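Local structure of UPF0311 protein RPA1785 (Rhodopseudomonas palustris, 3C5O) at the interface of chains A and B and the interface of chains A and C. The protein is of unknown function, a beta-barrel member of the UPF0311 (DUF3237) family that packs against copies of itself in the crystal. Sequence-based numbering; all coordinates share one arbitrary frame. Chains: chain A/B/C, UPF0311 protein RPA1785.

Contact 1: the interface of chains A and B. Residues chain A 55, 73-75, 85, 122; chain B 25, 33, 35, 59.
Strands 83-93 and 114-122 of one beta-barrel subunit meet strands 32-45 and 57-62 of its neighbour where A:Tyr85 is inserted among B:Arg33, B:Ile35 and B:Phe59. With CG anti to its backbone N (chi1 167°), the tyrosine swings its ring across the interface. B:Phe59 CD1 comes to 3.4 Å from A:Tyr85 CE1, out of the ring plane and toward the rim, the two side chains crossing at about a right angle. On the same face, the CD2-CE2 side of the tyrosine overlies one guanidinium face of B:Arg33, whose CD rests over the ring toward its rim. Here the arginine, bent at chi2 and chi3, turns side-on to A:Glu122. Both NE and NH1 address a single carboxylate oxygen: B:Arg33 NE donates to A:Glu122 OE1 at 2.8 Å, nearly along the C-O axis, while B:Arg33 NH1 reaches it at 3.0 Å from its syn side, with OE1 close to the guanidinium plane. The tyrosine rim over one guanidinium face may restrict the arginine's rotation. Further along, CB of A:Lys73 lies over the CZ rim of the B:Phe59 ring face, 3.5 Å from CZ. B:Ile35 sends its two branches different ways, CD1 pointing to A:Tyr85 and A:Ala75 while CG2 touches CE1 of A:Phe55 at 3.5 Å.

Contact 2: the interface of chains A and B. Residues chain A 25, 28, 33, 35, 59, 61; chain B 85, 122, 132.
A:Arg33 and B:Glu122 pair side-on through a two-pronged salt bridge, one nitrogen to each carboxylate oxygen. A:Arg33 NE donates to B:Glu122 OE1 at 2.6 Å and A:Arg33 NH1 to B:Glu122 OE2 at 3.1 Å. Both oxygens are met on their syn sides, and the guanidinium and carboxylate planes are turned 30° apart, so the fit is slightly twisted. The guanidinium is also clamped between two hydrophobic groups: A:Ile61 CD1 lies over the centre of one face, and B:Tyr85 CE2 covers the opposite face toward the rim, 3.7 Å from CZ of A:Arg33. Such a sandwich should limit the tilt of the arginine. A:Phe59 lies against the CE1 side of the same tyrosine face, its CD1 3.4 Å from CE1 of B:Tyr85. The carboxylate has an apolar neighbour too, since A:Ile28 brings its CD1 to 3.6 Å from CD of B:Glu122; its CG1 lies between the backbone N and the carbonyl carbon (chi1 66°), which points this branch at the acid. Behind it, the methyl CE of selenomethionine B:Met132 comes to 3.7 Å from CB of A:Ile28. Chain A strands 32-45 and 57-62 and the A:Ile28 loop face chain B strands 83-93 and 114-122, with the end of chain B 3-10 helix 126-132 at the margin.

Contact 3: the interface of chains A and C. Residues chain A 133-135, 154-155; chain C 91, 114, 116, 137.
C:Tyr114 projects from strand 114-122 into a backbone pocket of chain A, and its side chain can be followed outward from CB. CB carries CG anti to the backbone N (chi1 -175°), sending the ring toward the partner. At CD1 the ring faces the backbone O of A:Leu155, the last modelled residue, while CD2 and CE2 run alongside O of A:Gln133. C:Tyr114 CE1 lies beside A:Val154 O at 3.3 Å and reaches CD1 of A:Tyr134 at 3.6 Å; the two tyrosine rings pack edge-to-face, their planes 65° apart. CZ also touches CD1 of A:Tyr134. At the tip, C:Tyr114 OH is held by two backbone groups, accepting from N of A:Leu135 at 2.8 Å and donating to O of A:Val154 at 2.8 Å, approaching the latter from above the carbonyl plane. A hydroxyl used both ways bridges two separate segments of chain A.

Beside the ring, C:Arg116 lays CG over one face, and its guanidinium lies with one face over CD1. C:Arg116 NH2 donates to O of A:Leu155 at 2.8 Å, in the carbonyl plane on a lone pair, though the arginine meets it tilted from its own plane. Nearer the backbone, C:Arg116 CD packs against CG1 of A:Val154 at 3.8 Å. A:Leu135 and C:Ile91 run antiparallel past one another, CD1 to CG1. The site joins strands 83-93 and 114-122 of chain C to the stretch after 3-10 helix 126-132 and the end of strand 146-154 in chain A.

Contact 1: the interface of chains A and B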
# COMPACT_ATOMS: atom_id res chain seq x y z
N PHE A 55 -0.46 20.17 -7.31
CA PHE A 55 -1.36 19.03 -7.50
C PHE A 55 -1.12 18.04 -6.39
O PHE A 55 -0.18 18.16 -5.61
CB PHE A 55 -1.17 18.38 -8.88
CG PHE A 55 0.25 17.90 -9.13
CD1 PHE A 55 0.73 16.72 -8.55
CD2 PHE A 55 1.09 18.62 -9.96
CE1 PHE A 55 2.03 16.29 -8.76
CE2 PHE A 55 2.40 18.19 -10.19
CZ PHE A 55 2.88 17.03 -9.59
N LYS A 73 0.21 12.52 -1.09
CA LYS A 73 1.07 12.23 -2.23
C LYS A 73 1.15 13.46 -3.10
O LYS A 73 0.13 13.93 -3.62
CB LYS A 73 0.55 11.03 -3.02
CG LYS A 73 0.61 9.75 -2.23
CD LYS A 73 -0.22 8.64 -2.84
CE LYS A 73 0.07 7.36 -2.07
NZ LYS A 73 0.28 6.18 -2.96
N TYR A 74 2.35 14.02 -3.23
CA TYR A 74 2.56 15.24 -4.01
C TYR A 74 4.01 15.31 -4.52
O TYR A 74 4.73 14.32 -4.48
CB TYR A 74 2.20 16.47 -3.18
CG TYR A 74 2.91 16.56 -1.84
CD1 TYR A 74 4.05 17.35 -1.68
CD2 TYR A 74 2.43 15.89 -0.74
CE1 TYR A 74 4.68 17.44 -0.46
CE2 TYR A 74 3.05 15.98 0.49
CZ TYR A 74 4.16 16.76 0.62
OH TYR A 74 4.77 16.83 1.85
N ALA A 75 4.45 16.49 -4.97
CA ALA A 75 5.80 16.61 -5.48
C ALA A 75 6.38 18.00 -5.32
O ALA A 75 5.64 19.01 -5.23
CB ALA A 75 5.86 16.20 -6.93
N TYR A 85 9.13 13.28 -5.98
CA TYR A 85 7.86 12.73 -5.58
C TYR A 85 7.87 12.41 -4.07
O TYR A 85 8.81 11.77 -3.57
CB TYR A 85 7.61 11.45 -6.39
CG TYR A 85 6.49 10.58 -5.90
CD1 TYR A 85 5.19 11.08 -5.77
CD2 TYR A 85 6.72 9.25 -5.57
CE1 TYR A 85 4.15 10.28 -5.31
CE2 TYR A 85 5.69 8.44 -5.12
CZ TYR A 85 4.41 8.96 -4.99
OH TYR A 85 3.39 8.15 -4.56
N GLU A 122 11.04 9.93 -3.88
CA GLU A 122 11.56 9.30 -5.11
C GLU A 122 12.03 10.37 -6.07
O GLU A 122 11.28 11.31 -6.33
CB GLU A 122 10.49 8.44 -5.78
CG GLU A 122 10.09 7.20 -4.95
CD GLU A 122 9.01 6.32 -5.61
OE1 GLU A 122 8.56 6.64 -6.74
OE2 GLU A 122 8.64 5.28 -5.00
N ALA B 25 9.60 12.72 -12.22
CA ALA B 25 10.60 12.70 -11.14
C ALA B 25 11.92 12.05 -11.60
O ALA B 25 13.01 12.37 -11.09
CB ALA B 25 10.04 11.98 -9.92
N ARG B 33 9.39 7.36 -12.54
CA ARG B 33 8.26 7.92 -11.83
C ARG B 33 7.73 9.18 -12.53
O ARG B 33 8.49 10.11 -12.80
CB ARG B 33 8.65 8.23 -10.37
CG ARG B 33 7.65 9.11 -9.63
CD ARG B 33 6.32 8.39 -9.44
NE ARG B 33 6.49 7.29 -8.51
CZ ARG B 33 5.57 6.39 -8.22
NH1 ARG B 33 5.83 5.45 -7.33
NH2 ARG B 33 4.40 6.44 -8.80
N ILE B 35 4.02 11.84 -12.88
CA ILE B 35 2.77 12.19 -12.22
C ILE B 35 1.89 13.03 -13.15
O ILE B 35 2.37 14.01 -13.75
CB ILE B 35 2.97 12.92 -10.89
CG1 ILE B 35 3.92 12.14 -9.99
CG2 ILE B 35 1.63 13.09 -10.18
CD1 ILE B 35 4.65 12.97 -9.00
N PHE B 59 -0.23 8.58 -10.21
CA PHE B 59 1.18 8.38 -9.91
C PHE B 59 1.65 7.13 -10.61
O PHE B 59 1.16 6.03 -10.36
CB PHE B 59 1.34 8.30 -8.40
CG PHE B 59 0.72 9.45 -7.68
CD1 PHE B 59 1.48 10.60 -7.41
CD2 PHE B 59 -0.62 9.42 -7.30
CE1 PHE B 59 0.92 11.69 -6.76
CE2 PHE B 59 -1.22 10.53 -6.64
CZ PHE B 59 -0.42 11.66 -6.37

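Contact 2: the interface of chains A and B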
# COMPACT_ATOMS: atom_id res chain seq x y z
N ALA A 25 -15.89 12.22 2.10
CA ALA A 25 -16.65 11.12 1.47
C ALA A 25 -17.63 10.48 2.43
O ALA A 25 -18.45 9.64 2.04
CB ALA A 25 -15.68 10.07 0.84
N ILE A 28 -17.17 5.57 6.57
CA ILE A 28 -17.02 4.46 5.63
C ILE A 28 -16.79 3.15 6.36
O ILE A 28 -15.94 2.35 5.97
CB ILE A 28 -15.85 4.71 4.65
CG1 ILE A 28 -14.52 4.72 5.41
CG2 ILE A 28 -16.05 6.01 3.90
CD1 ILE A 28 -13.36 4.20 4.59
N ARG A 33 -13.59 9.21 5.76
CA ARG A 33 -12.67 9.52 4.66
C ARG A 33 -12.79 10.97 4.24
O ARG A 33 -13.84 11.39 3.78
CB ARG A 33 -12.96 8.62 3.43
CG ARG A 33 -12.21 9.01 2.13
CD ARG A 33 -10.67 8.85 2.28
NE ARG A 33 -10.31 7.45 2.40
CZ ARG A 33 -9.09 6.98 2.65
NH1 ARG A 33 -8.89 5.68 2.71
NH2 ARG A 33 -8.08 7.80 2.86
N ILE A 35 -10.59 14.38 2.08
CA ILE A 35 -9.50 14.67 1.13
C ILE A 35 -9.19 16.16 1.14
O ILE A 35 -10.10 16.98 1.13
CB ILE A 35 -9.82 14.23 -0.33
CG1 ILE A 35 -10.30 12.78 -0.37
CG2 ILE A 35 -8.60 14.39 -1.23
CD1 ILE A 35 -11.34 12.50 -1.45
N PHE A 59 -4.96 12.36 1.65
CA PHE A 59 -6.09 11.48 1.82
C PHE A 59 -6.11 10.94 3.22
O PHE A 59 -5.24 10.13 3.61
CB PHE A 59 -6.03 10.32 0.83
CG PHE A 59 -6.13 10.75 -0.59
CD1 PHE A 59 -7.36 10.95 -1.17
CD2 PHE A 59 -4.99 10.96 -1.34
CE1 PHE A 59 -7.46 11.37 -2.49
CE2 PHE A 59 -5.08 11.37 -2.65
CZ PHE A 59 -6.31 11.59 -3.21
N ILE A 61 -7.99 9.53 6.94
CA ILE A 61 -9.00 8.83 7.67
C ILE A 61 -9.06 9.42 9.10
O ILE A 61 -8.05 9.51 9.80
CB ILE A 61 -8.73 7.30 7.73
CG1 ILE A 61 -8.82 6.65 6.36
CG2 ILE A 61 -9.77 6.62 8.67
CD1 ILE A 61 -10.27 6.42 5.88
N TYR B 85 -14.57 8.59 -3.17
CA TYR B 85 -13.12 8.53 -3.33
C TYR B 85 -12.73 7.33 -4.21
O TYR B 85 -13.21 6.21 -4.00
CB TYR B 85 -12.49 8.47 -1.93
CG TYR B 85 -11.06 8.00 -1.87
CD1 TYR B 85 -10.05 8.64 -2.59
CD2 TYR B 85 -10.71 6.92 -1.06
CE1 TYR B 85 -8.73 8.18 -2.54
CE2 TYR B 85 -9.42 6.47 -0.99
CZ TYR B 85 -8.43 7.09 -1.73
OH TYR B 85 -7.14 6.62 -1.62
N GLU B 122 -14.69 4.32 -2.12
CA GLU B 122 -15.10 4.53 -0.76
C GLU B 122 -16.10 5.64 -0.72
O GLU B 122 -15.84 6.71 -1.20
CB GLU B 122 -13.92 4.93 0.10
CG GLU B 122 -12.94 3.86 0.40
CD GLU B 122 -11.84 4.32 1.34
OE1 GLU B 122 -11.91 5.45 1.82
OE2 GLU B 122 -10.93 3.57 1.62
N MSE B 132 -18.66 -0.32 -2.44
CA MSE B 132 -17.63 -0.94 -1.63
C MSE B 132 -17.94 -2.37 -1.27
O MSE B 132 -17.21 -2.97 -0.47
CB MSE B 132 -17.44 -0.15 -0.34
CG MSE B 132 -17.82 1.28 -0.50
SE MSE B 132 -18.29 1.96 1.20
CE MSE B 132 -16.52 2.56 1.66

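Contact 3: the interface of chains A and C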
# COMPACT_ATOMS: atom_id res chain seq x y z
N GLN A 133 17.81 6.76 0.15
CA GLN A 133 18.74 5.81 0.78
C GLN A 133 18.75 5.92 2.30
O GLN A 133 19.47 5.18 2.99
CB GLN A 133 20.14 5.93 0.16
CG GLN A 133 20.06 5.81 -1.39
CD GLN A 133 21.39 5.97 -2.10
OE1 GLN A 133 22.36 6.42 -1.50
NE2 GLN A 133 21.44 5.61 -3.39
N TYR A 134 17.91 6.81 2.82
CA TYR A 134 17.75 7.02 4.25
C TYR A 134 16.27 7.02 4.54
O TYR A 134 15.45 7.27 3.64
CB TYR A 134 18.35 8.36 4.66
CG TYR A 134 19.87 8.38 4.61
CD1 TYR A 134 20.61 8.12 5.74
CD2 TYR A 134 20.55 8.63 3.41
CE1 TYR A 134 22.01 8.11 5.71
CE2 TYR A 134 21.94 8.63 3.36
CZ TYR A 134 22.66 8.37 4.53
OH TYR A 134 24.04 8.37 4.51
N LEU A 135 15.94 6.74 5.80
CA LEU A 135 14.63 7.04 6.36
C LEU A 135 14.56 8.48 6.84
O LEU A 135 15.56 8.99 7.34
CB LEU A 135 14.36 6.14 7.55
CG LEU A 135 13.24 5.12 7.47
CD1 LEU A 135 13.60 4.11 6.40
CD2 LEU A 135 13.22 4.50 8.83
N VAL A 154 16.92 10.25 9.36
CA VAL A 154 17.35 9.27 10.36
C VAL A 154 18.73 8.78 9.98
O VAL A 154 18.98 8.37 8.83
CB VAL A 154 16.39 8.07 10.53
CG1 VAL A 154 16.96 7.04 11.50
CG2 VAL A 154 15.02 8.54 11.02
N LEU A 155 19.65 8.89 10.93
CA LEU A 155 20.99 8.41 10.70
C LEU A 155 21.16 7.07 11.41
O LEU A 155 22.16 6.38 11.12
CB LEU A 155 22.04 9.45 11.14
CG LEU A 155 21.88 10.92 10.69
CD1 LEU A 155 22.80 11.84 11.45
CD2 LEU A 155 22.06 11.13 9.20
N ILE C 91 14.73 0.08 5.24
CA ILE C 91 15.85 -0.10 4.34
C ILE C 91 17.13 -0.46 5.07
O ILE C 91 17.34 -0.03 6.21
CB ILE C 91 16.05 1.11 3.38
CG1 ILE C 91 16.51 2.36 4.10
CG2 ILE C 91 14.76 1.46 2.67
CD1 ILE C 91 16.70 3.50 3.14
N TYR C 114 23.71 0.68 7.59
CA TYR C 114 22.51 1.47 7.77
C TYR C 114 21.30 0.55 7.67
O TYR C 114 21.00 0.02 6.61
CB TYR C 114 22.43 2.59 6.74
CG TYR C 114 21.24 3.52 6.96
CD1 TYR C 114 21.33 4.58 7.85
CD2 TYR C 114 20.04 3.33 6.27
CE1 TYR C 114 20.27 5.41 8.05
CE2 TYR C 114 18.98 4.17 6.45
CZ TYR C 114 19.09 5.22 7.36
OH TYR C 114 18.03 6.06 7.58
N ARG C 116 17.52 0.96 9.04
CA ARG C 116 16.49 1.71 9.73
C ARG C 116 15.11 1.41 9.15
O ARG C 116 14.97 1.27 7.92
CB ARG C 116 16.76 3.21 9.72
CG ARG C 116 18.16 3.62 10.11
CD ARG C 116 18.51 3.58 11.59
NE ARG C 116 19.90 4.04 11.76
CZ ARG C 116 20.95 3.23 11.74
NH1 ARG C 116 20.80 1.93 11.58
NH2 ARG C 116 22.18 3.71 11.89
N VAL C 137 10.42 4.66 14.97
CA VAL C 137 11.49 4.34 14.07
C VAL C 137 12.28 3.18 14.69
O VAL C 137 12.60 3.22 15.87
CB VAL C 137 12.47 5.54 13.90
CG1 VAL C 137 13.66 5.14 13.02
CG2 VAL C 137 11.74 6.72 13.28

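Contact 1 and contact 2 lie about 21 Å apart, between the centres of their C-alpha atoms, and are the twin halves of a two-fold A-B interface: residues 25, 33, 35, 59, 85 and 122 recur with the chains exchanged, though the carboxylate is gripped differently in each. Contact 3, about 21 Å from contact 1 and 31 Å from contact 2 between the same centres, uses another surface, yet draws again on strands 83-93 and 114-122. One barrel can therefore engage two partners at once, consistent with the four-copy deposited assembly, although the structure alone does not show that this tetramer forms in solution.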